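Local coordinates for V-type ATP synthase alpha chain (PDB 5BN3), which forms the nucleotide-binding A subunit of an archaeal V-type rotary complex and binds ADP and magnesium through a P-loop fold, at residues Asn233-Ile236 with Ala237-Asp241; Ala284-Ser287 with Asn288-Ile291; Pro346-Leu349 with Leu350-Leu353; Leu452-Glu455 with Ser456-Asp460. One frame throughout, in Å; residues are numbered along the deposited sequence.

Interaction 1 (Asn233-Ile236 with Ala237-Asp241)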
ATOM      1  N   ASN A 233       4.732 -22.090  24.021  1.00 32.08           N
ATOM      2  CA  ASN A 233       4.131 -21.634  25.271  1.00 33.95           C
ATOM      3  C   ASN A 233       3.724 -22.792  26.181  1.00 30.34           C
ATOM      4  O   ASN A 233       3.864 -22.705  27.403  1.00 38.80           O
ATOM      5  CB  ASN A 233       2.936 -20.716  24.997  1.00 33.60           C
ATOM      6  CG  ASN A 233       3.337 -19.255  24.890  1.00 52.61           C
ATOM      7  OD1 ASN A 233       3.392 -18.539  25.892  1.00 47.89           O
ATOM      8  ND2 ASN A 233       3.616 -18.804  23.672  1.00 49.77           N
ATOM      9  N   GLN A 234       3.226 -23.873  25.582  1.00 30.89           N
ATOM     10  CA  GLN A 234       2.860 -25.068  26.339  1.00 35.06           C
ATOM     11  C   GLN A 234       4.087 -25.747  26.939  1.00 36.38           C
ATOM     12  O   GLN A 234       4.028 -26.276  28.048  1.00 35.32           O
ATOM     13  CB  GLN A 234       2.081 -26.055  25.460  1.00 35.26           C
ATOM     14  CG  GLN A 234       0.640 -25.640  25.176  1.00 44.68           C
ATOM     15  CD  GLN A 234      -0.085 -26.611  24.262  1.00 52.77           C
ATOM     16  OE1 GLN A 234       0.530 -27.482  23.643  1.00 52.31           O
ATOM     17  NE2 GLN A 234      -1.403 -26.465  24.171  1.00 40.95           N
ATOM     18  N   GLN A 235       5.192 -25.738  26.198  1.00 35.14           N
ATOM     19  CA  GLN A 235       6.459 -26.267  26.701  1.00 35.76           C
ATOM     20  C   GLN A 235       6.939 -25.477  27.908  1.00 33.14           C
ATOM     21  O   GLN A 235       7.422 -26.048  28.883  1.00 35.48           O
ATOM     22  CB  GLN A 235       7.532 -26.233  25.609  1.00 34.45           C
ATOM     23  CG  GLN A 235       7.382 -27.320  24.564  1.00 42.23           C
ATOM     24  CD  GLN A 235       7.402 -28.711  25.164  1.00 47.77           C
ATOM     25  OE1 GLN A 235       6.361 -29.353  25.306  1.00 43.82           O
ATOM     26  NE2 GLN A 235       8.591 -29.187  25.515  1.00 38.49           N
ATOM     27  N   ILE A 236       6.815 -24.157  27.830  1.00 32.71           N
ATOM     28  CA  ILE A 236       7.143 -23.302  28.961  1.00 30.44           C
ATOM     29  C   ILE A 236       6.205 -23.610  30.127  1.00 39.81           C
ATOM     30  O   ILE A 236       6.653 -23.786  31.252  1.00 36.09           O
ATOM     31  CB  ILE A 236       7.056 -21.807  28.584  1.00 32.00           C
ATOM     32  CG1 ILE A 236       8.091 -21.474  27.504  1.00 39.43           C
ATOM     33  CG2 ILE A 236       7.271 -20.934  29.805  1.00 31.67           C
ATOM     34  CD1 ILE A 236       7.995 -20.056  26.977  1.00 39.13           C
ATOM     35  N   ALA A 237       4.908 -23.698  29.851  1.00 32.11           N
ATOM     36  CA  ALA A 237       3.929 -24.026  30.886  1.00 35.52           C
ATOM     37  C   ALA A 237       4.224 -25.376  31.548  1.00 38.39           C
ATOM     38  O   ALA A 237       3.948 -25.565  32.733  1.00 35.39           O
ATOM     39  CB  ALA A 237       2.529 -24.010  30.306  1.00 33.25           C
ATOM     40  N   LYS A 238       4.789 -26.307  30.781  1.00 32.27           N
ATOM     41  CA  LYS A 238       5.145 -27.632  31.292  1.00 37.30           C
ATOM     42  C   LYS A 238       6.345 -27.617  32.226  1.00 43.39           C
ATOM     43  O   LYS A 238       6.260 -28.073  33.366  1.00 40.31           O
ATOM     44  CB  LYS A 238       5.477 -28.582  30.135  1.00 38.60           C
ATOM     45  CG  LYS A 238       4.298 -29.258  29.463  1.00 48.77           C
ATOM     46  CD  LYS A 238       4.806 -30.304  28.474  1.00 41.45           C
ATOM     47  CE  LYS A 238       3.799 -30.586  27.376  1.00 52.83           C
ATOM     48  NZ  LYS A 238       4.382 -31.463  26.322  1.00 53.19           N
ATOM     49  N   TRP A 239       7.470 -27.109  31.732  1.00 39.13           N
ATOM     50  CA  TRP A 239       8.753 -27.315  32.404  1.00 38.50           C
ATOM     51  C   TRP A 239       9.360 -26.096  33.095  1.00 46.31           C
ATOM     52  O   TRP A 239      10.445 -26.194  33.666  1.00 41.73           O
ATOM     53  CB  TRP A 239       9.782 -27.877  31.416  1.00 37.88           C
ATOM     54  CG  TRP A 239       9.316 -29.067  30.620  1.00 35.72           C
ATOM     55  CD1 TRP A 239       9.366 -29.214  29.261  1.00 39.98           C
ATOM     56  CD2 TRP A 239       8.742 -30.278  31.132  1.00 35.31           C
ATOM     57  NE1 TRP A 239       8.858 -30.437  28.898  1.00 40.37           N
ATOM     58  CE2 TRP A 239       8.467 -31.110  30.027  1.00 39.13           C
ATOM     59  CE3 TRP A 239       8.434 -30.739  32.415  1.00 44.91           C
ATOM     60  CZ2 TRP A 239       7.897 -32.377  30.169  1.00 39.68           C
ATOM     61  CZ3 TRP A 239       7.869 -31.992  32.553  1.00 43.57           C
ATOM     62  CH2 TRP A 239       7.607 -32.797  31.439  1.00 41.37           C
ATOM     63  N   ALA A 240       8.686 -24.950  33.041  1.00 37.65           N
ATOM     64  CA  ALA A 240       9.251 -23.736  33.634  1.00 41.48           C
ATOM     65  C   ALA A 240       9.505 -23.880  35.130  1.00 44.44           C
ATOM     66  O   ALA A 240       8.708 -24.476  35.859  1.00 42.01           O
ATOM     67  CB  ALA A 240       8.365 -22.535  33.376  1.00 37.54           C
ATOM     68  N   ASP A 241      10.631 -23.332  35.573  1.00 38.58           N
ATOM     69  CA  ASP A 241      10.957 -23.280  36.988  1.00 38.38           C
ATOM     70  C   ASP A 241      10.067 -22.209  37.615  1.00 50.19           C
ATOM     71  O   ASP A 241      10.386 -21.019  37.582  1.00 61.74           O
ATOM     72  CB  ASP A 241      12.437 -22.942  37.160  1.00 44.28           C
ATOM     73  CG  ASP A 241      12.937 -23.183  38.570  1.00 73.29           C
ATOM     74  OD1 ASP A 241      12.209 -23.807  39.370  1.00 73.76           O
ATOM     75  OD2 ASP A 241      14.071 -22.753  38.873  1.00 93.10           O
TER
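Gln235 and Lys238 meet because the glutamine chain bends at chi2 (-58°), turning its amide toward Lys238, while the lysine chain runs out extended beyond CG. The two side chains cross where Lys238 NZ gives a hydrogen bond to Gln235 OE1 (3.1 Å), approaching close to the line of the C=O bond (C=O...N angle 161°). The other end of the same amide lies beside Trp239. There Gln235 NE2 sits 3.6 Å from Trp239 NE1, at the edge of the indole and near its plane, with the amide plane turned 79° from the ring. Both nitrogens are donors, and both are satisfied by Ser499 OG. All this happens on helix 229-239, the helix that follows the P-loop in this nucleotide-binding fold. Gln235 also touches Ala493, part of the ADP pocket, and its side chain lies about 5 Å from the nucleotide. Toward the helix end Trp239 N bonds to Gln235 O (3.0 Å), and Ala240 N to Ile236 O (2.9 Å). Ala240 then departs from helical geometry, its CB still 4.1 Å from CG2 of Ile236, and Arg279 donates hydrogen bonds to the carbonyl oxygens of Ala237 and Ala240.

Interaction 2 (Ala284-Ser287 with Asn288-Ile291)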
ATOM      1  N   ALA A 284      -9.765 -20.313  29.598  1.00 39.05           N
ATOM      2  CA  ALA A 284     -10.089 -20.582  28.201  1.00 41.24           C
ATOM      3  C   ALA A 284     -11.239 -19.733  27.684  1.00 43.47           C
ATOM      4  O   ALA A 284     -12.376 -19.880  28.132  1.00 39.97           O
ATOM      5  CB  ALA A 284     -10.413 -22.054  28.011  1.00 38.32           C
ATOM      6  N   ASN A 285     -10.939 -18.851  26.738  1.00 40.47           N
ATOM      7  CA  ASN A 285     -11.976 -18.206  25.949  1.00 39.05           C
ATOM      8  C   ASN A 285     -11.648 -18.423  24.478  1.00 41.17           C
ATOM      9  O   ASN A 285     -10.928 -17.633  23.868  1.00 39.86           O
ATOM     10  CB  ASN A 285     -12.086 -16.717  26.269  1.00 42.83           C
ATOM     11  CG  ASN A 285     -13.436 -16.140  25.883  1.00 52.21           C
ATOM     12  OD1 ASN A 285     -14.420 -16.303  26.605  1.00 49.72           O
ATOM     13  ND2 ASN A 285     -13.489 -15.464  24.741  1.00 39.28           N
ATOM     14  N   THR A 286     -12.176 -19.512  23.926  1.00 41.08           N
ATOM     15  CA  THR A 286     -11.829 -19.954  22.580  1.00 41.17           C
ATOM     16  C   THR A 286     -12.277 -18.976  21.501  1.00 29.78           C
ATOM     17  O   THR A 286     -13.044 -18.050  21.766  1.00 34.00           O
ATOM     18  CB  THR A 286     -12.400 -21.353  22.285  1.00 46.08           C
ATOM     19  OG1 THR A 286     -13.830 -21.308  22.334  1.00 40.39           O
ATOM     20  CG2 THR A 286     -11.896 -22.350  23.309  1.00 46.99           C
ATOM     21  N   SER A 287     -11.791 -19.198  20.284  1.00 32.99           N
ATOM     22  CA  SER A 287     -12.036 -18.302  19.161  1.00 38.76           C
ATOM     23  C   SER A 287     -13.517 -18.025  18.906  1.00 31.84           C
ATOM     24  O   SER A 287     -13.884 -16.911  18.518  1.00 37.14           O
ATOM     25  CB  SER A 287     -11.384 -18.868  17.902  1.00 27.54           C
ATOM     26  OG  SER A 287     -11.871 -20.168  17.631  1.00 34.83           O
ATOM     27  N   ASN A 288     -14.365 -19.028  19.125  1.00 34.23           N
ATOM     28  CA  ASN A 288     -15.802 -18.866  18.883  1.00 40.33           C
ATOM     29  C   ASN A 288     -16.640 -18.574  20.136  1.00 43.30           C
ATOM     30  O   ASN A 288     -17.871 -18.534  20.070  1.00 44.84           O
ATOM     31  CB  ASN A 288     -16.372 -20.068  18.120  1.00 37.62           C
ATOM     32  CG  ASN A 288     -16.337 -21.350  18.931  1.00 37.45           C
ATOM     33  OD1 ASN A 288     -15.473 -21.539  19.787  1.00 40.01           O
ATOM     34  ND2 ASN A 288     -17.277 -22.246  18.652  1.00 40.51           N
ATOM     35  N   MET A 289     -15.976 -18.378  21.271  1.00 36.77           N
ATOM     36  CA  MET A 289     -16.650 -17.913  22.484  1.00 39.90           C
ATOM     37  C   MET A 289     -16.772 -16.387  22.369  1.00 41.65           C
ATOM     38  O   MET A 289     -16.145 -15.803  21.482  1.00 41.84           O
ATOM     39  CB  MET A 289     -15.877 -18.378  23.732  1.00 38.95           C
ATOM     40  CG  MET A 289     -16.196 -19.828  24.124  1.00 42.01           C
ATOM     41  SD  MET A 289     -15.037 -20.620  25.265  1.00 51.75           S
ATOM     42  CE  MET A 289     -15.525 -19.891  26.829  1.00 57.29           C
ATOM     43  N   PRO A 290     -17.602 -15.740  23.219  1.00 45.00           N
ATOM     44  CA  PRO A 290     -17.848 -14.302  23.022  1.00 40.38           C
ATOM     45  C   PRO A 290     -16.570 -13.459  22.930  1.00 39.94           C
ATOM     46  O   PRO A 290     -15.667 -13.611  23.755  1.00 36.31           O
ATOM     47  CB  PRO A 290     -18.653 -13.911  24.266  1.00 47.70           C
ATOM     48  CG  PRO A 290     -19.357 -15.168  24.652  1.00 50.97           C
ATOM     49  CD  PRO A 290     -18.386 -16.275  24.350  1.00 46.11           C
ATOM     50  N   ILE A 291     -16.510 -12.583  21.929  1.00 37.99           N
ATOM     51  CA  ILE A 291     -15.291 -11.836  21.620  1.00 50.20           C
ATOM     52  C   ILE A 291     -14.835 -10.910  22.751  1.00 47.30           C
ATOM     53  O   ILE A 291     -13.640 -10.805  23.025  1.00 38.24           O
ATOM     54  CB  ILE A 291     -15.417 -11.067  20.264  1.00 44.13           C
ATOM     55  CG1 ILE A 291     -14.055 -10.547  19.797  1.00 37.85           C
ATOM     56  CG2 ILE A 291     -16.441  -9.930  20.349  1.00 41.44           C
ATOM     57  CD1 ILE A 291     -14.056 -10.016  18.379  1.00 46.84           C
TER
HETATM   58  O   HOH W   1     -13.500 -15.393  21.638  1.00 40.57           O
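Asn288 makes the first contact: its side chain runs alongside that of Thr286, both pointing the same way, and Thr286 OG1 donates a hydrogen bond to Asn288 OD1 (3.0 Å). Each side chain has its hydrogen-bonding branch between backbone N and carbonyl carbon (chi1 66° for Asn288, 63° for Thr286), placed so that OG1 and OD1 can meet. Met289 comes next and makes contacts through both backbone and side chain. Its N bonds to Thr286 O (3.0 Å) to close a type I beta turn. Its side chain folds back over the preceding strand end: the first two torsions carry SD to Thr286 N, from which it accepts a weak hydrogen bond (3.3 Å), and a bend at chi3 (77°) directs CE to within 3.4 Å of Ala284 O, a buried carbonyl with no polar partner in the model. Pro290 contributes its carbonyl: Asn285 ND2 gives Pro290 O a hydrogen bond of 3.0 Å that stays within the plane of the asparagine amide. A water donates toward Thr286 O and Met289 O, 2.7 Å from each, and so links the two carbonyls. From the turn itself, Ser287, Asn288 and Met289 pack against the neighbouring chain of NEQ263. This is the loop by which strand 280-285, in the parallel part of a P-loop NTPase sheet, passes into helix 293-309.

Interaction 3 (Pro346-Leu349 with Leu350-Leu353)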
ATOM      1  N   PRO A 346      -7.774   0.682  17.371  1.00 39.62           N
ATOM      2  CA  PRO A 346      -7.974   1.967  18.048  1.00 41.46           C
ATOM      3  C   PRO A 346      -6.634   2.616  18.380  1.00 47.04           C
ATOM      4  O   PRO A 346      -5.630   1.915  18.521  1.00 30.50           O
ATOM      5  CB  PRO A 346      -8.713   1.577  19.335  1.00 44.51           C
ATOM      6  CG  PRO A 346      -8.426   0.121  19.527  1.00 45.52           C
ATOM      7  CD  PRO A 346      -8.316  -0.447  18.147  1.00 36.02           C
ATOM      8  N   ALA A 347      -6.617   3.938  18.500  1.00 33.96           N
ATOM      9  CA  ALA A 347      -5.378   4.660  18.761  1.00 35.54           C
ATOM     10  C   ALA A 347      -4.801   4.370  20.145  1.00 38.27           C
ATOM     11  O   ALA A 347      -3.627   4.642  20.402  1.00 35.39           O
ATOM     12  CB  ALA A 347      -5.592   6.152  18.570  1.00 40.66           C
ATOM     13  N   TYR A 348      -5.627   3.820  21.032  1.00 34.02           N
ATOM     14  CA  TYR A 348      -5.194   3.517  22.392  1.00 33.96           C
ATOM     15  C   TYR A 348      -4.700   2.078  22.561  1.00 29.07           C
ATOM     16  O   TYR A 348      -4.612   1.578  23.682  1.00 30.82           O
ATOM     17  CB  TYR A 348      -6.310   3.829  23.400  1.00 40.91           C
ATOM     18  CG  TYR A 348      -7.680   3.312  23.012  1.00 45.30           C
ATOM     19  CD1 TYR A 348      -8.057   2.007  23.292  1.00 41.33           C
ATOM     20  CD2 TYR A 348      -8.605   4.140  22.391  1.00 45.52           C
ATOM     21  CE1 TYR A 348      -9.308   1.535  22.950  1.00 45.97           C
ATOM     22  CE2 TYR A 348      -9.859   3.677  22.047  1.00 53.85           C
ATOM     23  CZ  TYR A 348     -10.203   2.374  22.329  1.00 49.79           C
ATOM     24  OH  TYR A 348     -11.449   1.900  21.990  1.00 47.98           O
ATOM     25  N   LEU A 349      -4.365   1.422  21.452  1.00 32.00           N
ATOM     26  CA  LEU A 349      -3.890   0.037  21.491  1.00 31.71           C
ATOM     27  C   LEU A 349      -2.666  -0.135  22.391  1.00 25.33           C
ATOM     28  O   LEU A 349      -2.626  -1.045  23.216  1.00 30.55           O
ATOM     29  CB  LEU A 349      -3.572  -0.468  20.081  1.00 31.40           C
ATOM     30  CG  LEU A 349      -2.989  -1.882  20.000  1.00 33.05           C
ATOM     31  CD1 LEU A 349      -3.972  -2.901  20.553  1.00 37.13           C
ATOM     32  CD2 LEU A 349      -2.596  -2.241  18.574  1.00 32.78           C
ATOM     33  N   LEU A 350      -1.678   0.742  22.231  1.00 29.71           N
ATOM     34  CA  LEU A 350      -0.447   0.660  23.016  1.00 28.91           C
ATOM     35  C   LEU A 350      -0.710   0.791  24.515  1.00 41.68           C
ATOM     36  O   LEU A 350      -0.141   0.053  25.319  1.00 30.16           O
ATOM     37  CB  LEU A 350       0.549   1.731  22.559  1.00 28.34           C
ATOM     38  CG  LEU A 350       1.853   1.812  23.359  1.00 36.72           C
ATOM     39  CD1 LEU A 350       2.671   0.546  23.190  1.00 36.04           C
ATOM     40  CD2 LEU A 350       2.667   3.030  22.956  1.00 32.65           C
ATOM     41  N   ARG A 351      -1.580   1.727  24.881  1.00 32.74           N
ATOM     42  CA  ARG A 351      -1.928   1.957  26.281  1.00 30.18           C
ATOM     43  C   ARG A 351      -2.617   0.735  26.883  1.00 24.66           C
ATOM     44  O   ARG A 351      -2.351   0.364  28.029  1.00 38.36           O
ATOM     45  CB  ARG A 351      -2.834   3.189  26.399  1.00 37.11           C
ATOM     46  CG  ARG A 351      -3.097   3.659  27.824  1.00 47.58           C
ATOM     47  CD  ARG A 351      -4.091   4.814  27.841  1.00 53.72           C
ATOM     48  NE  ARG A 351      -5.441   4.377  27.490  1.00 60.65           N
ATOM     49  CZ  ARG A 351      -6.368   5.168  26.961  1.00 55.77           C
ATOM     50  NH1 ARG A 351      -6.093   6.440  26.715  1.00 72.89           N
ATOM     51  NH2 ARG A 351      -7.567   4.685  26.671  1.00 64.41           N
ATOM     52  N   LYS A 352      -3.493   0.109  26.100  1.00 30.14           N
ATOM     53  CA  LYS A 352      -4.216  -1.078  26.548  1.00 28.70           C
ATOM     54  C   LYS A 352      -3.274  -2.257  26.750  1.00 37.50           C
ATOM     55  O   LYS A 352      -3.364  -2.960  27.754  1.00 32.05           O
ATOM     56  CB  LYS A 352      -5.315  -1.449  25.545  1.00 33.06           C
ATOM     57  CG  LYS A 352      -6.526  -0.521  25.561  1.00 45.96           C
ATOM     58  CD  LYS A 352      -7.319  -0.668  26.856  1.00 44.35           C
ATOM     59  CE  LYS A 352      -8.576   0.195  26.844  1.00 65.34           C
ATOM     60  NZ  LYS A 352      -9.455  -0.083  28.020  1.00 64.93           N
ATOM     61  N   LEU A 353      -2.378  -2.471  25.791  1.00 29.02           N
ATOM     62  CA  LEU A 353      -1.366  -3.518  25.903  1.00 28.68           C
ATOM     63  C   LEU A 353      -0.499  -3.299  27.139  1.00 26.66           C
ATOM     64  O   LEU A 353      -0.127  -4.251  27.826  1.00 35.02           O
ATOM     65  CB  LEU A 353      -0.491  -3.552  24.646  1.00 29.39           C
ATOM     66  CG  LEU A 353      -1.139  -4.096  23.371  1.00 37.15           C
ATOM     67  CD1 LEU A 353      -0.214  -3.919  22.179  1.00 37.56           C
ATOM     68  CD2 LEU A 353      -1.493  -5.563  23.540  1.00 36.89           C
TER
HETATM   69  O   HOH W   2      -1.703   2.757  19.997  1.00 32.74           O
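Tyr348 meets two side chains from the next turn, Arg351 and Lys352. The guanidinium of Arg351 lies almost parallel to the phenol ring (planes 3° apart), but it is displaced, so that Tyr348 CB sits over one guanidinium face, 3.6 Å from Arg351 NH2. Lys352 runs alongside the tyrosine in the same direction, with its CG at the ring edge, 3.7 Å from Tyr348 CD1, before its ammonium end leads off. A separate apolar touch joins Leu349 CG to Leu353 CD1 (4.1 Å). One step out, helical bonds set the spacing of these residues: Lys352 N bonds to Tyr348 O (3.0 Å), and Leu353 N to Leu349 O (3.0 Å). The direction of the ring is set by chi1 (46°), which stands CG of Tyr348 between the backbone N and carbonyl carbon; Pro346 CB then covers one ring face, and Tyr348 OH is hydrogen-bonded to Glu338. Arg351 NH1 forms a salt bridge with Glu237 of the neighbouring chain of NEQ263, tying this end of the helix to the subunit interface. A water accepts a hydrogen bond from Leu350 N (3.0 Å) and donates toward Ala347 O (2.7 Å), serving an N-H of the first helical turn. The whole is a helix start in which a type I turn, Pro346 to Leu349, delivers Tyr348 to the N-cap of helix 349-357.

Interaction 4 (Leu452-Glu455 with Ser456-Asp460)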
ATOM      1  N   LEU A 452      26.832 -18.969  14.204  1.00 38.07           N
ATOM      2  CA  LEU A 452      25.538 -18.868  13.530  1.00 37.12           C
ATOM      3  C   LEU A 452      25.480 -17.646  12.614  1.00 33.71           C
ATOM      4  O   LEU A 452      24.893 -17.698  11.532  1.00 39.39           O
ATOM      5  CB  LEU A 452      24.405 -18.819  14.559  1.00 37.65           C
ATOM      6  CG  LEU A 452      24.215 -20.088  15.394  1.00 46.49           C
ATOM      7  CD1 LEU A 452      23.276 -19.845  16.565  1.00 41.68           C
ATOM      8  CD2 LEU A 452      23.691 -21.211  14.524  1.00 39.67           C
ATOM      9  N   LYS A 453      26.096 -16.552  13.052  1.00 42.56           N
ATOM     10  CA  LYS A 453      26.156 -15.331  12.253  1.00 37.61           C
ATOM     11  C   LYS A 453      27.052 -15.522  11.033  1.00 51.12           C
ATOM     12  O   LYS A 453      26.690 -15.132   9.924  1.00 47.52           O
ATOM     13  CB  LYS A 453      26.657 -14.158  13.104  1.00 35.93           C
ATOM     14  CG  LYS A 453      26.908 -12.865  12.328  1.00 38.82           C
ATOM     15  CD  LYS A 453      25.633 -12.327  11.678  1.00 45.76           C
ATOM     16  CE  LYS A 453      25.880 -10.973  11.018  1.00 48.07           C
ATOM     17  NZ  LYS A 453      24.635 -10.398  10.436  1.00 53.87           N
ATOM     18  N   ARG A 454      28.214 -16.133  11.245  1.00 49.27           N
ATOM     19  CA  ARG A 454      29.166 -16.372  10.162  1.00 47.21           C
ATOM     20  C   ARG A 454      28.585 -17.327   9.124  1.00 35.53           C
ATOM     21  O   ARG A 454      28.744 -17.116   7.922  1.00 52.81           O
ATOM     22  CB  ARG A 454      30.485 -16.925  10.712  1.00 59.30           C
ATOM     23  CG  ARG A 454      31.609 -16.995   9.684  1.00 71.03           C
ATOM     24  CD  ARG A 454      32.219 -15.620   9.431  1.00 77.25           C
ATOM     25  NE  ARG A 454      33.095 -15.596   8.260  1.00 84.03           N
ATOM     26  CZ  ARG A 454      32.748 -15.083   7.084  1.00 94.15           C
ATOM     27  NH1 ARG A 454      31.544 -14.549   6.926  1.00 88.61           N
ATOM     28  NH2 ARG A 454      33.600 -15.097   6.069  1.00 98.06           N
ATOM     29  N   GLU A 455      27.908 -18.372   9.592  1.00 41.13           N
ATOM     30  CA  GLU A 455      27.215 -19.298   8.701  1.00 41.56           C
ATOM     31  C   GLU A 455      26.179 -18.555   7.864  1.00 59.98           C
ATOM     32  O   GLU A 455      26.036 -18.808   6.668  1.00 55.63           O
ATOM     33  CB  GLU A 455      26.539 -20.418   9.501  1.00 43.10           C
ATOM     34  CG  GLU A 455      25.708 -21.372   8.647  1.00 46.64           C
ATOM     35  CD  GLU A 455      24.987 -22.433   9.463  1.00 67.03           C
ATOM     36  OE1 GLU A 455      24.326 -22.077  10.462  1.00 56.10           O
ATOM     37  OE2 GLU A 455      25.079 -23.626   9.098  1.00 53.84           O
ATOM     38  N   SER A 456      25.468 -17.629   8.498  1.00 46.98           N
ATOM     39  CA  SER A 456      24.468 -16.823   7.812  1.00 52.34           C
ATOM     40  C   SER A 456      25.092 -15.973   6.706  1.00 45.26           C
ATOM     41  O   SER A 456      24.550 -15.878   5.605  1.00 48.97           O
ATOM     42  CB  SER A 456      23.738 -15.931   8.814  1.00 56.42           C
ATOM     43  OG  SER A 456      22.792 -15.107   8.162  1.00 76.26           O
ATOM     44  N   GLU A 457      26.232 -15.357   7.010  1.00 49.92           N
ATOM     45  CA  GLU A 457      26.964 -14.554   6.035  1.00 51.14           C
ATOM     46  C   GLU A 457      27.394 -15.390   4.833  1.00 66.35           C
ATOM     47  O   GLU A 457      27.479 -14.884   3.715  1.00 75.07           O
ATOM     48  CB  GLU A 457      28.206 -13.930   6.681  1.00 59.83           C
ATOM     49  CG  GLU A 457      27.922 -12.929   7.793  1.00 58.47           C
ATOM     50  CD  GLU A 457      29.183 -12.510   8.528  1.00 83.61           C
ATOM     51  OE1 GLU A 457      30.275 -13.011   8.179  1.00 79.20           O
ATOM     52  OE2 GLU A 457      29.084 -11.680   9.458  1.00 80.80           O
ATOM     53  N   LEU A 458      27.657 -16.672   5.072  1.00 55.91           N
ATOM     54  CA  LEU A 458      28.216 -17.557   4.050  1.00 60.26           C
ATOM     55  C   LEU A 458      27.177 -18.166   3.105  1.00 67.57           C
ATOM     56  O   LEU A 458      27.505 -18.534   1.977  1.00 62.47           O
ATOM     57  CB  LEU A 458      29.038 -18.672   4.707  1.00 49.81           C
ATOM     58  CG  LEU A 458      30.366 -18.270   5.356  1.00 57.47           C
ATOM     59  CD1 LEU A 458      30.982 -19.432   6.116  1.00 58.06           C
ATOM     60  CD2 LEU A 458      31.330 -17.772   4.303  1.00 68.13           C
ATOM     61  N   MET A 459      25.930 -18.262   3.558  1.00 76.16           N
ATOM     62  CA  MET A 459      24.886 -18.950   2.795  1.00 77.40           C
ATOM     63  C   MET A 459      24.433 -18.192   1.544  1.00 79.22           C
ATOM     64  O   MET A 459      23.772 -18.762   0.674  1.00 79.89           O
ATOM     65  CB  MET A 459      23.682 -19.262   3.689  1.00 78.00           C
ATOM     66  CG  MET A 459      23.950 -20.289   4.786  1.00 76.11           C
ATOM     67  SD  MET A 459      23.632 -22.004   4.314  1.00127.13           S
ATOM     68  CE  MET A 459      25.216 -22.480   3.630  1.00 73.22           C
ATOM     69  N   ASP A 460      24.787 -16.913   1.461  1.00 74.85           N
ATOM     70  CA  ASP A 460      24.480 -16.099   0.289  1.00 79.03           C
ATOM     71  C   ASP A 460      25.561 -16.308  -0.769  1.00 87.91           C
ATOM     72  O   ASP A 460      25.287 -16.303  -1.971  1.00 95.98           O
ATOM     73  CB  ASP A 460      24.412 -14.622   0.677  1.00 97.33           C
ATOM     74  CG  ASP A 460      23.822 -14.408   2.059  1.00100.84           C
ATOM     75  OD1 ASP A 460      22.819 -15.073   2.396  1.00 98.28           O
ATOM     76  OD2 ASP A 460      24.365 -13.571   2.811  1.00 93.05           O
TER
HETATM   77  O   HOH W   3      23.611 -12.025   8.181  1.00 61.40           O
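Glu455 O is gripped twice, by Leu458 N (3.1 Å) and by Met459 N (3.2 Å), both weak bonds, while Met459 CG crowds against the same oxygen. The site belongs to the last turns of helix 441-458, in the helical C-terminal domain; slightly earlier in the helix, Glu457 N bonds to Lys453 O (3.0 Å). Arg454 and Glu457 are salt-bridged one turn apart, NH1 to OE1, with their chains crossing at about a right angle and guanidinium and carboxylate planes 58° apart. The modelled separation is too short to be trusted in detail. Bending at chi2 (77°) carries the arginine over toward Glu457, and Leu458 CD2 then lies on one guanidinium face, 3.9 Å from Arg454 NH2. Glu455 points its carboxylate elsewhere, into a salt bridge with Arg485 of helix 472-489. Lys453 likewise has its main partner outside, in Asp308 of the neighbouring chain of NEQ263. Its aliphatic part passes Glu457, Lys453 CE coming to 3.6 Å from Glu457 OE2, although the charged NZ is not in contact with that carboxylate. A water finishes the arrangement here, accepting from Lys453 NZ (3.0 Å) and hydrogen-bonded to Ser456 OG (3.2 Å).

The four contacts come in series along the chain, none touching another. Interactions 1, 2 and 3 belong to the nucleotide-binding domain, with centres 21 to 29 Å apart: interaction 1 on the helix after the P-loop, near bound ADP, interaction 2 where strand 280-285 leaves the central sheet, and interaction 3 at the start of helix 349-357. Interaction 4 stands apart in the C-terminal domain, 31 Å from interaction 1 and 43 Å from interaction 2, measured between centres. Interactions 2, 3 and 4 all reach the chain of NEQ263, whereas no other protein chain touches interaction 1, so the set spans nucleotide-pocket surroundings and subunit interface in both domains.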